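Local coordinates for protein carbohydrate esterase family 2 (CE2) (Chaetomium olivicolor, PDB 4XVH) that probably removes acetyl groups from xylan or related plant cell-wall polysaccharides, joining an esterase domain of the SGNH type to a jelly-roll beta-sandwich domain, at residues A[23-28]-A[100-105]; A[47-52]-A[74-79]; A[111-116]-A[203-208]; A[248-253]-A[324-329]; A[256-261]-A[295-300]. All blocks are in the same frame, centred on the assembly; numbering follows the deposited sequence.

Overall arrangement
Contacts 1 and 2 lie in the N-terminal beta-sandwich domain, and contacts 3, 4 and 5 in the hydrolase domain. The first two share a sheet, since strands 21-28 and 73-81 are neighbours in it, and their centres are 10 Å apart. Contacts 3 and 4 are likewise joined through strands 207-211 and 250-254 of the central parallel sheet, again with 10 Å between centres. Contact 5 pairs two loops that follow strands of that sheet. Its Met258 side chain comes to about 6 Å from the bound polyether, whose pocket includes Ser118 and His306, whereas Ile115 of contact 3 is about 12 Å away. Contacts 1 and 5 are 43 Å apart between centres.

Contact 1. Residues A[23-28]-A[100-105]; sequences SFAFTG and HFVPTA
Thr27 and His100 face each other through backbone hydrogen bonds in both directions. Thr27 N donates to His100 O at 2.8 Å, and His100 N returns a bond to Thr27 O at 3.0 Å. Two residues further on, Val102 N reaches Ala25 O at 3.1 Å; the N-H points almost straight at the oxygen, but the donor stands above the carbonyl plane. At this end a water takes over part of the pairing: it accepts from Ala25 N and donates to Val102 O.

In the sheet of the N-terminal domain, a jelly-roll beta-sandwich, the short strand 100-102 thus pairs antiparallel with 21-28 at a wide angle (129° between N-to-C directions). On the other side of 21-28 runs strand 73-81, to which Phe24 and Phe26 are bonded through Val77 and His75.

Among the apolar contacts, those on the face of Thr27 and Val102 are small. Thr27 CG2 sits over one face of the His100 imidazole, toward its rim, 3.5 Å from the centroid, a CH-pi contact; with CG between the backbone N and the carbonyl carbon (chi1 60°), the histidine side chain points the same way as the threonine and lies beside it. Val102 CG2 packs against Ala25 CB at 3.7 Å.

The aromatic contacts belong to the opposite face. Phe24 CD2 comes in the plane of the Phe101 ring, at its edge, 3.7 Å from CE1, with the two ring planes 77° apart. Ile95 of strand 88-97, in the other sheet of the sandwich, touches both rings.

Contact 2. Residues A[47-52]-A[74-79]; sequences VIDGGE and KHTVVL
The Asp49 carboxylate holds two successive residues of the opposing strand. Its OD2 accepts a hydrogen bond from His75 ND1 at 2.7 Å, using the syn lone pair, and lies 4° out of the imidazole plane. Carboxylate and ring are nearly coplanar, 25° apart. The other oxygen, OD1, accepts from Thr76 N at 3.1 Å, met nearly along its C-O axis. Asp49 chi1 of -64° sets CG on the side of its own backbone N; the oxygens from there reach 74-79. The aspartate backbone is gripped as well: Asp49 N donates to Thr76 O at 3.0 Å.

Asp49 stands at the first corner of a type I' turn from Ile48 to Gly51, which ends strand 44-48 of the jelly-roll sandwich where that strand runs antiparallel to 73-81. Before the turn, Val47 and Val78 exchange two backbone hydrogen bonds, and Ile48 CD1 rests on Val77 CG2 at 3.9 Å, the two side chains lying alongside one another.

Further out, a water bridges the turn and the strand. It donates to Val47 O at 2.9 Å, accepts from Gly50 N at 2.8 Å and is hydrogen-bonded to Thr76 OG1. The imidazole is held from its other nitrogen too, since His75 NE2 bonds to Arg71 O; with both nitrogens engaged, the ring has little freedom to turn, and the nearby carboxylate would probably favour its protonated form.

Contact 3. Residues A[111-116]-A[203-208]; sequences QIDIIG and WSPDAV
In the central parallel sheet of the SGNH hydrolase domain, Gln111 and Asp113 of strand 111-116 meet the residues leading into its neighbour 207-211, with Trp203 spanning both. The Trp203 indole NE1 donates to Asp113 OD1 at 2.7 Å, arriving on the syn side, 18° out of the carboxylate plane. Asp113 OD2 is bonded to Tyr185 OH, so each oxygen of this buried carboxylate has a partner. Pro205 CG also packs on OD1, at 3.4 Å.

Gln111 lies across the six-membered part of the indole. Its CB sits over one face, 3.8 Å from the ring centroid, and chi2 of 176° sets CD 3.4 Å from Trp203 CE3. The amide stands above that rim of the ring, its plane 36° from the indole. Gln111 OE1 accepts from Ser204 N at 2.7 Å, a bond that limits the turning of the amide there, and NE2 has a weak hydrogen bond to Ser202 O.

The two strands then run side by side in the Rossmann-like arrangement of the fold, paired through Ile112 with Ala207 and Asp113 with Val208. Asp113 N donates to Ala207 O at 3.0 Å. At the entry to 207-211, Gln111 N donates to Asp206 OD2 at 2.8 Å, while Gln111 O accepts from Asp206 N. Deeper in the sheet, Ile115 CD1 touches Val208 CG1 at 3.7 Å, and helix 309-327 covers Ile112 and Ala207 through Ile323.

Contact 4. Residues A[248-253]-A[324-329]; sequences RAHFFL and AAALGW
Ala326 and His250, with the most surface covered here, meet beside Phe252 and Leu327, and no hydrogen bond passes between the two segments. Ala326 turns its CB toward the strand, into the rim of the Phe252 ring, where it lies in the ring plane 3.5 Å from CZ and 3.7 Å from CE2. Leu327 reaches the same corner with one branch: CD1 is 3.8 Å from Phe252 CZ, also near the ring plane. Phe252 thus presents its CZ edge to the helix. One of its faces is occupied by a stack with the ring of His290.

The histidine passes Leu327 in the opposite direction, and Leu327 CD1 is 4.0 Å from His250 CB. The imidazole end stays close to the alanine, with His250 ND1 4.1 Å from Ala326 CB. Its polar partner lies outside the helix, because ND1 is hydrogen-bonded to His290 NE2. An alanine in place of Phe252 would probably leave Ala326 CB and Leu327 CD1 facing a gap and deprive the His290 ring of its stacking partner.

Just beyond these contacts the helix ends: Gly328 leaves helical backbone angles with positive phi, and Trp329, the last residue, meets Arg110 in a cation-pi contact. The strand, for its part, is bonded to 207-211 through His250 and Phe252. The arrangement is that of an alpha/beta/alpha sandwich, the C-terminal helix 309-327 packing its last turn on one face of the parallel sheet while Phe251 faces helix 228-243.

Contact 5. Residues A[256-261]-A[295-300]; sequences SPMLSD and PTQGSD
Leu259 O accepts a hydrogen bond from Thr296 OG1 at 2.8 Å, the hydroxyl lying in the carbonyl plane. Thr296 OG1 has a second, weak partner in Lys271 NZ. The neighbouring backbone bond runs from Gln297 N to Pro257 O, 3.0 Å long and nearly straight (169°), on a lone pair of the carbonyl. Around the same oxygen, Gln297 CG approaches to 3.3 Å, since its chi1 of 59° places CG between the backbone N and the carbonyl carbon. The glutamine chain then extends alongside Met258, bringing NE2 to 3.7 Å from Met258 CG, and NE2 is hydrogen-bonded to Tyr305 O. An alanine in place of Gln297 would probably leave Tyr305 O without this donor and open a gap beside Met258.

Ser256 begins the type I turn that presents these carbonyls, and its OG accepts from Met258 N at 3.0 Å in an ST turn. Ser260 CB comes within 4.0 Å of Thr296 CG2.

Met258 also touches His306 of the polyether pocket. The two loops follow parallel strands 250-254 and 289-292 and precede helices 270-285 and 309-327 respectively; Ile119 of helix 118-121 packs on Pro257 and Met258, while Leu259 meets Phe217 of helix 214-217.

Contact 1. Residues A[23-28]-A[100-105]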
# COMPACT_ATOMS: atom_id res chain seq x y z
N SER A 23 -12.93 -6.23 9.06
CA SER A 23 -12.71 -6.59 10.44
C SER A 23 -14.05 -6.78 11.12
O SER A 23 -14.96 -5.96 10.94
CB SER A 23 -11.88 -5.50 11.16
OG SER A 23 -12.01 -5.56 12.58
N PHE A 24 -14.20 -7.83 11.92
CA PHE A 24 -15.45 -8.02 12.64
C PHE A 24 -15.20 -8.93 13.83
O PHE A 24 -14.08 -9.42 14.03
CB PHE A 24 -16.55 -8.58 11.71
CG PHE A 24 -16.24 -9.94 11.08
CD1 PHE A 24 -15.57 -10.03 9.87
CD2 PHE A 24 -16.68 -11.12 11.69
CE1 PHE A 24 -15.29 -11.28 9.28
CE2 PHE A 24 -16.42 -12.39 11.12
CZ PHE A 24 -15.73 -12.47 9.91
N ALA A 25 -16.22 -9.09 14.66
CA ALA A 25 -16.11 -10.01 15.78
C ALA A 25 -17.41 -10.79 15.86
O ALA A 25 -18.47 -10.29 15.44
CB ALA A 25 -15.82 -9.27 17.07
N PHE A 26 -17.34 -12.01 16.37
CA PHE A 26 -18.55 -12.79 16.51
C PHE A 26 -18.45 -13.64 17.77
O PHE A 26 -17.36 -13.82 18.34
CB PHE A 26 -18.79 -13.68 15.28
CG PHE A 26 -17.80 -14.81 15.13
CD1 PHE A 26 -16.54 -14.58 14.59
CD2 PHE A 26 -18.13 -16.10 15.51
CE1 PHE A 26 -15.62 -15.60 14.45
CE2 PHE A 26 -17.22 -17.13 15.38
CZ PHE A 26 -15.97 -16.89 14.85
N THR A 27 -19.59 -14.17 18.21
CA THR A 27 -19.51 -15.21 19.19
C THR A 27 -20.15 -16.47 18.62
O THR A 27 -21.22 -16.44 18.02
CB THR A 27 -20.16 -14.78 20.51
OG1 THR A 27 -19.91 -15.79 21.49
CG2 THR A 27 -21.65 -14.57 20.34
N GLY A 28 -19.43 -17.58 18.74
CA GLY A 28 -19.87 -18.83 18.14
C GLY A 28 -18.66 -19.72 17.92
O GLY A 28 -17.65 -19.57 18.60
N HIS A 100 -23.63 -15.24 16.60
CA HIS A 100 -23.98 -13.89 16.16
C HIS A 100 -22.82 -12.91 16.22
O HIS A 100 -21.82 -13.13 16.92
CB HIS A 100 -25.17 -13.36 16.96
CG HIS A 100 -24.92 -13.27 18.43
ND1 HIS A 100 -25.23 -14.29 19.30
CD2 HIS A 100 -24.38 -12.28 19.18
CE1 HIS A 100 -24.91 -13.93 20.53
NE2 HIS A 100 -24.39 -12.71 20.49
N PHE A 101 -22.97 -11.81 15.47
CA PHE A 101 -21.96 -10.76 15.44
C PHE A 101 -22.00 -9.93 16.72
O PHE A 101 -23.06 -9.71 17.28
CB PHE A 101 -22.16 -9.89 14.22
CG PHE A 101 -21.91 -10.62 12.93
CD1 PHE A 101 -20.61 -10.95 12.55
CD2 PHE A 101 -22.97 -11.01 12.12
CE1 PHE A 101 -20.36 -11.66 11.38
CE2 PHE A 101 -22.73 -11.71 10.94
CZ PHE A 101 -21.42 -12.04 10.57
N VAL A 102 -20.84 -9.54 17.21
CA VAL A 102 -20.77 -8.76 18.42
C VAL A 102 -19.95 -7.53 18.08
O VAL A 102 -19.29 -7.51 17.06
CB VAL A 102 -20.15 -9.57 19.59
CG1 VAL A 102 -21.08 -10.75 19.96
CG2 VAL A 102 -18.74 -10.04 19.25
N PRO A 103 -20.05 -6.48 18.90
CA PRO A 103 -19.37 -5.23 18.55
C PRO A 103 -17.86 -5.36 18.39
O PRO A 103 -17.20 -6.07 19.16
CB PRO A 103 -19.71 -4.31 19.73
CG PRO A 103 -21.03 -4.80 20.19
CD PRO A 103 -20.99 -6.29 20.03
N THR A 104 -17.35 -4.68 17.36
CA THR A 104 -15.92 -4.55 17.10
C THR A 104 -15.35 -3.53 18.07
O THR A 104 -16.05 -2.60 18.46
CB THR A 104 -15.65 -4.07 15.65
OG1 THR A 104 -14.25 -4.16 15.36
CG2 THR A 104 -16.12 -2.64 15.44
N ALA A 105 -14.10 -3.71 18.48
CA ALA A 105 -13.45 -2.64 19.24
C ALA A 105 -13.39 -1.40 18.34
O ALA A 105 -13.16 -1.52 17.13
CB ALA A 105 -12.07 -3.07 19.70
O HOH W 1 -18.33 -7.41 14.54

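Contact 2. Residues A[47-52]-A[74-79]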
# COMPACT_ATOMS: atom_id res chain seq x y z
N VAL A 47 -6.52 -13.13 10.03
CA VAL A 47 -5.98 -13.09 11.39
C VAL A 47 -7.13 -13.33 12.38
O VAL A 47 -8.11 -12.59 12.39
CB VAL A 47 -5.28 -11.75 11.71
CG1 VAL A 47 -5.06 -11.61 13.20
CG2 VAL A 47 -3.93 -11.66 10.93
N ILE A 48 -7.00 -14.39 13.17
CA ILE A 48 -8.04 -14.81 14.09
C ILE A 48 -7.58 -14.58 15.53
O ILE A 48 -6.48 -15.05 15.91
CB ILE A 48 -8.38 -16.31 13.89
CG1 ILE A 48 -8.66 -16.60 12.42
CG2 ILE A 48 -9.57 -16.73 14.76
CD1 ILE A 48 -9.96 -15.84 11.92
N ASP A 49 -8.39 -13.88 16.32
CA ASP A 49 -8.02 -13.62 17.71
C ASP A 49 -6.63 -12.97 17.83
O ASP A 49 -5.88 -13.24 18.77
CB ASP A 49 -8.08 -14.92 18.52
CG ASP A 49 -9.49 -15.48 18.58
OD1 ASP A 49 -10.41 -14.66 18.42
OD2 ASP A 49 -9.67 -16.71 18.77
N GLY A 50 -6.31 -12.14 16.84
CA GLY A 50 -5.02 -11.49 16.74
C GLY A 50 -3.85 -12.44 16.63
O GLY A 50 -2.75 -12.09 17.04
N GLY A 51 -4.06 -13.63 16.09
CA GLY A 51 -2.98 -14.59 15.98
C GLY A 51 -2.11 -14.42 14.74
O GLY A 51 -2.19 -13.43 14.01
N GLU A 52 -1.28 -15.43 14.50
CA GLU A 52 -0.46 -15.46 13.29
C GLU A 52 -1.33 -15.46 12.05
O GLU A 52 -2.34 -16.16 11.98
CB GLU A 52 0.45 -16.69 13.30
CG GLU A 52 1.43 -16.72 14.45
CD GLU A 52 2.45 -15.59 14.32
OE1 GLU A 52 2.98 -15.43 13.20
OE2 GLU A 52 2.69 -14.87 15.32
N LYS A 74 -16.38 -15.75 22.00
CA LYS A 74 -16.06 -14.55 21.22
C LYS A 74 -14.78 -14.72 20.40
O LYS A 74 -13.78 -15.25 20.89
CB LYS A 74 -15.95 -13.32 22.15
CG LYS A 74 -15.46 -12.07 21.41
CD LYS A 74 -15.54 -10.81 22.26
CE LYS A 74 -15.02 -9.60 21.46
NZ LYS A 74 -15.11 -8.36 22.27
N HIS A 75 -14.81 -14.31 19.13
CA HIS A 75 -13.60 -14.31 18.33
C HIS A 75 -13.55 -13.03 17.48
O HIS A 75 -14.60 -12.45 17.19
CB HIS A 75 -13.53 -15.55 17.44
CG HIS A 75 -13.48 -16.83 18.22
ND1 HIS A 75 -12.32 -17.31 18.79
CD2 HIS A 75 -14.46 -17.69 18.57
CE1 HIS A 75 -12.58 -18.42 19.46
NE2 HIS A 75 -13.88 -18.68 19.33
N THR A 76 -12.34 -12.58 17.16
CA THR A 76 -12.14 -11.44 16.26
C THR A 76 -11.60 -11.97 14.95
O THR A 76 -10.85 -12.95 14.92
CB THR A 76 -11.16 -10.39 16.82
OG1 THR A 76 -9.87 -10.99 17.01
CG2 THR A 76 -11.65 -9.79 18.14
N VAL A 77 -11.98 -11.32 13.86
CA VAL A 77 -11.52 -11.69 12.54
C VAL A 77 -11.07 -10.44 11.79
O VAL A 77 -11.82 -9.45 11.70
CB VAL A 77 -12.62 -12.40 11.73
CG1 VAL A 77 -12.10 -12.78 10.38
CG2 VAL A 77 -13.12 -13.65 12.48
N VAL A 78 -9.84 -10.47 11.30
CA VAL A 78 -9.33 -9.42 10.41
C VAL A 78 -8.79 -10.06 9.14
O VAL A 78 -7.91 -10.93 9.20
CB VAL A 78 -8.23 -8.58 11.09
CG1 VAL A 78 -7.62 -7.54 10.10
CG2 VAL A 78 -8.80 -7.87 12.31
N LEU A 79 -9.36 -9.67 8.01
CA LEU A 79 -8.90 -10.09 6.69
C LEU A 79 -8.24 -8.94 5.96
O LEU A 79 -8.86 -7.88 5.81
CB LEU A 79 -10.09 -10.58 5.85
CG LEU A 79 -9.81 -11.01 4.40
CD1 LEU A 79 -9.15 -12.37 4.43
CD2 LEU A 79 -11.09 -11.07 3.55
O HOH W 2 -8.18 -11.14 14.95

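Contact 3. Residues A[111-116]-A[203-208]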
# COMPACT_ATOMS: atom_id res chain seq x y z
N GLN A 111 -5.25 8.07 11.22
CA GLN A 111 -5.48 7.53 9.87
C GLN A 111 -4.34 7.95 8.95
O GLN A 111 -3.93 9.12 8.96
CB GLN A 111 -6.83 8.03 9.28
CG GLN A 111 -8.08 7.65 10.12
CD GLN A 111 -9.38 8.26 9.56
OE1 GLN A 111 -9.34 9.31 8.94
NE2 GLN A 111 -10.51 7.58 9.76
N ILE A 112 -3.88 7.02 8.11
CA ILE A 112 -2.72 7.29 7.26
C ILE A 112 -2.93 6.76 5.83
O ILE A 112 -3.27 5.58 5.65
CB ILE A 112 -1.45 6.63 7.87
CG1 ILE A 112 -1.13 7.22 9.26
CG2 ILE A 112 -0.27 6.76 6.96
CD1 ILE A 112 0.12 6.58 9.91
N ASP A 113 -2.68 7.59 4.83
CA ASP A 113 -2.62 7.11 3.44
C ASP A 113 -1.18 6.76 3.07
O ASP A 113 -0.25 7.50 3.42
CB ASP A 113 -3.13 8.17 2.45
CG ASP A 113 -4.64 8.12 2.26
OD1 ASP A 113 -5.32 7.42 3.04
OD2 ASP A 113 -5.16 8.80 1.34
N ILE A 114 -1.00 5.67 2.34
CA ILE A 114 0.31 5.31 1.84
C ILE A 114 0.24 5.12 0.33
O ILE A 114 -0.46 4.24 -0.14
CB ILE A 114 0.80 4.02 2.49
CG1 ILE A 114 0.50 4.07 4.01
CG2 ILE A 114 2.29 3.82 2.17
CD1 ILE A 114 0.23 2.74 4.64
N ILE A 115 0.95 5.95 -0.42
CA ILE A 115 0.77 5.98 -1.87
C ILE A 115 2.09 5.63 -2.54
O ILE A 115 3.11 6.23 -2.21
CB ILE A 115 0.33 7.37 -2.36
CG1 ILE A 115 -0.95 7.82 -1.62
CG2 ILE A 115 0.15 7.36 -3.90
CD1 ILE A 115 -1.21 9.36 -1.69
N GLY A 116 2.09 4.67 -3.48
CA GLY A 116 3.34 4.33 -4.12
C GLY A 116 3.26 3.28 -5.20
O GLY A 116 2.22 3.11 -5.87
N TRP A 203 -13.12 9.57 6.16
CA TRP A 203 -11.70 9.22 6.06
C TRP A 203 -10.90 10.51 5.83
O TRP A 203 -11.07 11.17 4.80
CB TRP A 203 -11.44 8.20 4.92
CG TRP A 203 -9.97 7.75 4.76
CD1 TRP A 203 -9.12 8.10 3.74
CD2 TRP A 203 -9.22 6.90 5.64
NE1 TRP A 203 -7.87 7.51 3.94
CE2 TRP A 203 -7.91 6.77 5.09
CE3 TRP A 203 -9.52 6.23 6.84
CZ2 TRP A 203 -6.91 6.01 5.70
CZ3 TRP A 203 -8.52 5.46 7.44
CH2 TRP A 203 -7.22 5.37 6.88
N SER A 204 -10.05 10.85 6.78
CA SER A 204 -9.35 12.12 6.73
C SER A 204 -7.94 11.93 7.30
O SER A 204 -7.72 12.14 8.50
CB SER A 204 -10.12 13.20 7.52
OG SER A 204 -9.48 14.46 7.38
N PRO A 205 -6.99 11.53 6.44
CA PRO A 205 -5.67 11.13 6.92
C PRO A 205 -4.94 12.23 7.68
O PRO A 205 -4.89 13.39 7.22
CB PRO A 205 -4.91 10.80 5.64
CG PRO A 205 -5.95 10.40 4.66
CD PRO A 205 -7.21 11.17 5.02
N ASP A 206 -4.39 11.85 8.82
CA ASP A 206 -3.49 12.71 9.56
C ASP A 206 -2.16 12.83 8.84
O ASP A 206 -1.46 13.86 8.93
CB ASP A 206 -3.24 12.17 10.95
CG ASP A 206 -4.51 11.94 11.71
OD1 ASP A 206 -4.94 12.87 12.42
OD2 ASP A 206 -5.08 10.83 11.62
N ALA A 207 -1.82 11.75 8.15
CA ALA A 207 -0.54 11.66 7.47
C ALA A 207 -0.75 11.01 6.11
O ALA A 207 -1.54 10.08 5.98
CB ALA A 207 0.45 10.84 8.29
N VAL A 208 -0.00 11.50 5.12
CA VAL A 208 0.01 10.96 3.78
C VAL A 208 1.44 10.68 3.40
O VAL A 208 2.29 11.60 3.40
CB VAL A 208 -0.62 11.91 2.77
CG1 VAL A 208 -0.40 11.39 1.32
CG2 VAL A 208 -2.11 12.10 3.08

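Contact 4. Residues A[248-253]-A[324-329]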
# COMPACT_ATOMS: atom_id res chain seq x y z
N ARG A 248 -5.15 19.56 6.11
CA ARG A 248 -4.40 19.57 7.36
C ARG A 248 -3.39 18.41 7.44
O ARG A 248 -2.68 18.29 8.42
CB ARG A 248 -5.36 19.48 8.55
CG ARG A 248 -6.32 20.67 8.73
CD ARG A 248 -7.40 20.35 9.79
NE ARG A 248 -8.30 19.25 9.37
CZ ARG A 248 -8.21 17.97 9.77
NH1 ARG A 248 -7.24 17.58 10.60
NH2 ARG A 248 -9.09 17.08 9.32
N ALA A 249 -3.34 17.54 6.45
CA ALA A 249 -2.46 16.37 6.59
C ALA A 249 -0.99 16.77 6.53
O ALA A 249 -0.64 17.72 5.81
CB ALA A 249 -2.76 15.34 5.50
N HIS A 250 -0.14 16.03 7.23
CA HIS A 250 1.30 16.12 6.99
C HIS A 250 1.70 15.12 5.91
O HIS A 250 1.13 14.02 5.83
CB HIS A 250 2.10 15.87 8.26
CG HIS A 250 2.07 17.03 9.21
ND1 HIS A 250 3.19 17.73 9.56
CD2 HIS A 250 1.03 17.63 9.85
CE1 HIS A 250 2.86 18.72 10.38
NE2 HIS A 250 1.56 18.67 10.58
N PHE A 251 2.67 15.50 5.08
CA PHE A 251 3.08 14.64 3.97
C PHE A 251 4.51 14.14 4.19
O PHE A 251 5.41 14.93 4.58
CB PHE A 251 2.95 15.40 2.64
CG PHE A 251 1.52 15.64 2.24
CD1 PHE A 251 0.77 16.61 2.88
CD2 PHE A 251 0.91 14.83 1.28
CE1 PHE A 251 -0.55 16.84 2.55
CE2 PHE A 251 -0.40 15.02 0.93
CZ PHE A 251 -1.15 16.02 1.58
N PHE A 252 4.72 12.86 3.93
CA PHE A 252 5.98 12.18 4.14
C PHE A 252 6.46 11.62 2.81
O PHE A 252 5.91 10.64 2.29
CB PHE A 252 5.81 11.10 5.23
CG PHE A 252 5.43 11.71 6.55
CD1 PHE A 252 4.09 11.98 6.84
CD2 PHE A 252 6.41 12.17 7.43
CE1 PHE A 252 3.72 12.63 8.02
CE2 PHE A 252 6.02 12.82 8.65
CZ PHE A 252 4.68 13.04 8.92
N LEU A 253 7.49 12.27 2.26
CA LEU A 253 8.00 11.99 0.93
C LEU A 253 9.31 11.20 1.01
O LEU A 253 10.31 11.68 1.53
CB LEU A 253 8.22 13.30 0.16
CG LEU A 253 7.05 14.29 0.18
CD1 LEU A 253 7.29 15.50 -0.75
CD2 LEU A 253 5.71 13.66 -0.17
N ALA A 324 5.42 10.20 13.89
CA ALA A 324 5.15 10.49 15.30
C ALA A 324 5.74 11.85 15.67
O ALA A 324 5.08 12.65 16.36
CB ALA A 324 5.73 9.38 16.25
N ALA A 325 6.98 12.10 15.24
CA ALA A 325 7.66 13.35 15.61
C ALA A 325 6.91 14.54 15.02
O ALA A 325 6.69 15.56 15.68
CB ALA A 325 9.09 13.36 15.11
N ALA A 326 6.52 14.39 13.76
CA ALA A 326 5.82 15.46 13.06
C ALA A 326 4.46 15.75 13.68
O ALA A 326 4.03 16.91 13.73
CB ALA A 326 5.64 15.10 11.57
N LEU A 327 3.77 14.71 14.15
CA LEU A 327 2.37 14.85 14.58
C LEU A 327 2.22 15.00 16.10
O LEU A 327 1.12 15.23 16.59
CB LEU A 327 1.55 13.65 14.11
CG LEU A 327 1.10 13.73 12.64
CD1 LEU A 327 2.26 13.85 11.71
CD2 LEU A 327 0.41 12.51 12.27
N GLY A 328 3.31 14.83 16.83
CA GLY A 328 3.28 14.88 18.29
C GLY A 328 2.67 13.60 18.87
O GLY A 328 2.03 13.63 19.91
N TRP A 329 2.87 12.49 18.19
CA TRP A 329 2.41 11.18 18.66
C TRP A 329 3.55 10.41 19.34
O TRP A 329 3.38 9.32 19.87
CB TRP A 329 1.87 10.36 17.49
CG TRP A 329 0.62 10.87 16.79
CD1 TRP A 329 -0.24 11.83 17.22
CD2 TRP A 329 0.13 10.41 15.54
NE1 TRP A 329 -1.28 11.98 16.30
CE2 TRP A 329 -1.07 11.11 15.26
CE3 TRP A 329 0.56 9.45 14.63
CZ2 TRP A 329 -1.82 10.89 14.11
CZ3 TRP A 329 -0.19 9.23 13.47
CH2 TRP A 329 -1.36 9.96 13.23
OXT TRP A 329 4.70 10.87 19.33

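Contact 5. Residues A[256-261]-A[295-300]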
# COMPACT_ATOMS: atom_id res chain seq x y z
N SER A 256 14.03 6.30 -2.67
CA SER A 256 13.88 4.88 -3.00
C SER A 256 15.02 3.99 -2.51
O SER A 256 16.18 4.25 -2.83
CB SER A 256 13.79 4.72 -4.52
OG SER A 256 13.83 3.36 -4.84
N PRO A 257 14.68 2.92 -1.78
CA PRO A 257 15.67 1.92 -1.38
C PRO A 257 16.23 1.13 -2.57
O PRO A 257 17.24 0.45 -2.42
CB PRO A 257 14.87 0.99 -0.45
CG PRO A 257 13.47 1.02 -1.04
CD PRO A 257 13.31 2.51 -1.41
N MET A 258 15.57 1.22 -3.74
CA MET A 258 16.04 0.52 -4.93
C MET A 258 16.90 1.38 -5.85
O MET A 258 17.52 0.84 -6.76
CB MET A 258 14.85 -0.04 -5.73
CG MET A 258 14.10 -1.13 -4.97
SD MET A 258 12.62 -1.83 -5.76
CE MET A 258 13.38 -2.74 -7.14
N LEU A 259 16.93 2.70 -5.65
CA LEU A 259 17.82 3.53 -6.47
C LEU A 259 19.16 3.67 -5.78
O LEU A 259 19.23 3.67 -4.54
CB LEU A 259 17.22 4.91 -6.73
CG LEU A 259 15.91 4.89 -7.53
CD1 LEU A 259 15.42 6.32 -7.76
CD2 LEU A 259 16.13 4.17 -8.86
N SER A 260 20.23 3.78 -6.57
CA SER A 260 21.57 3.97 -6.02
C SER A 260 22.28 5.07 -6.80
O SER A 260 21.72 5.59 -7.78
CB SER A 260 22.39 2.68 -6.08
OG SER A 260 22.76 2.42 -7.41
N ASP A 261 23.49 5.41 -6.36
CA ASP A 261 24.35 6.32 -7.11
C ASP A 261 25.37 5.57 -7.95
O ASP A 261 26.27 6.18 -8.51
CB ASP A 261 25.06 7.30 -6.16
CG ASP A 261 24.12 8.33 -5.60
OD1 ASP A 261 23.06 8.56 -6.23
OD2 ASP A 261 24.41 8.90 -4.53
N PRO A 295 17.65 4.53 3.01
CA PRO A 295 18.97 4.22 2.46
C PRO A 295 18.87 3.06 1.46
O PRO A 295 18.08 2.13 1.64
CB PRO A 295 19.78 3.82 3.69
CG PRO A 295 19.08 4.43 4.84
CD PRO A 295 17.62 4.50 4.48
N THR A 296 19.64 3.16 0.38
CA THR A 296 19.74 2.09 -0.61
C THR A 296 19.92 0.78 0.11
O THR A 296 20.74 0.67 1.00
CB THR A 296 20.92 2.33 -1.58
OG1 THR A 296 20.74 3.60 -2.24
CG2 THR A 296 21.01 1.21 -2.63
N GLN A 297 19.14 -0.23 -0.25
CA GLN A 297 19.13 -1.50 0.46
C GLN A 297 20.43 -2.29 0.24
O GLN A 297 21.21 -1.96 -0.66
CB GLN A 297 17.92 -2.32 -0.00
CG GLN A 297 17.93 -2.60 -1.51
CD GLN A 297 16.69 -3.39 -1.98
OE1 GLN A 297 15.93 -3.93 -1.16
NE2 GLN A 297 16.49 -3.45 -3.29
N GLY A 298 20.64 -3.33 1.04
CA GLY A 298 21.77 -4.23 0.83
C GLY A 298 21.52 -5.34 -0.17
O GLY A 298 20.54 -5.32 -0.95
N SER A 299 22.39 -6.35 -0.16
CA SER A 299 22.31 -7.40 -1.17
C SER A 299 21.16 -8.39 -0.94
O SER A 299 20.74 -9.05 -1.89
CB SER A 299 23.62 -8.17 -1.23
OG SER A 299 23.87 -8.74 0.04
N ASP A 300 20.65 -8.51 0.27
CA ASP A 300 19.55 -9.44 0.48
C ASP A 300 18.24 -8.83 0.01
O ASP A 300 17.84 -7.74 0.48
CB ASP A 300 19.46 -9.83 1.95
CG ASP A 300 20.68 -10.61 2.42
OD1 ASP A 300 21.16 -11.50 1.68
OD2 ASP A 300 21.16 -10.33 3.53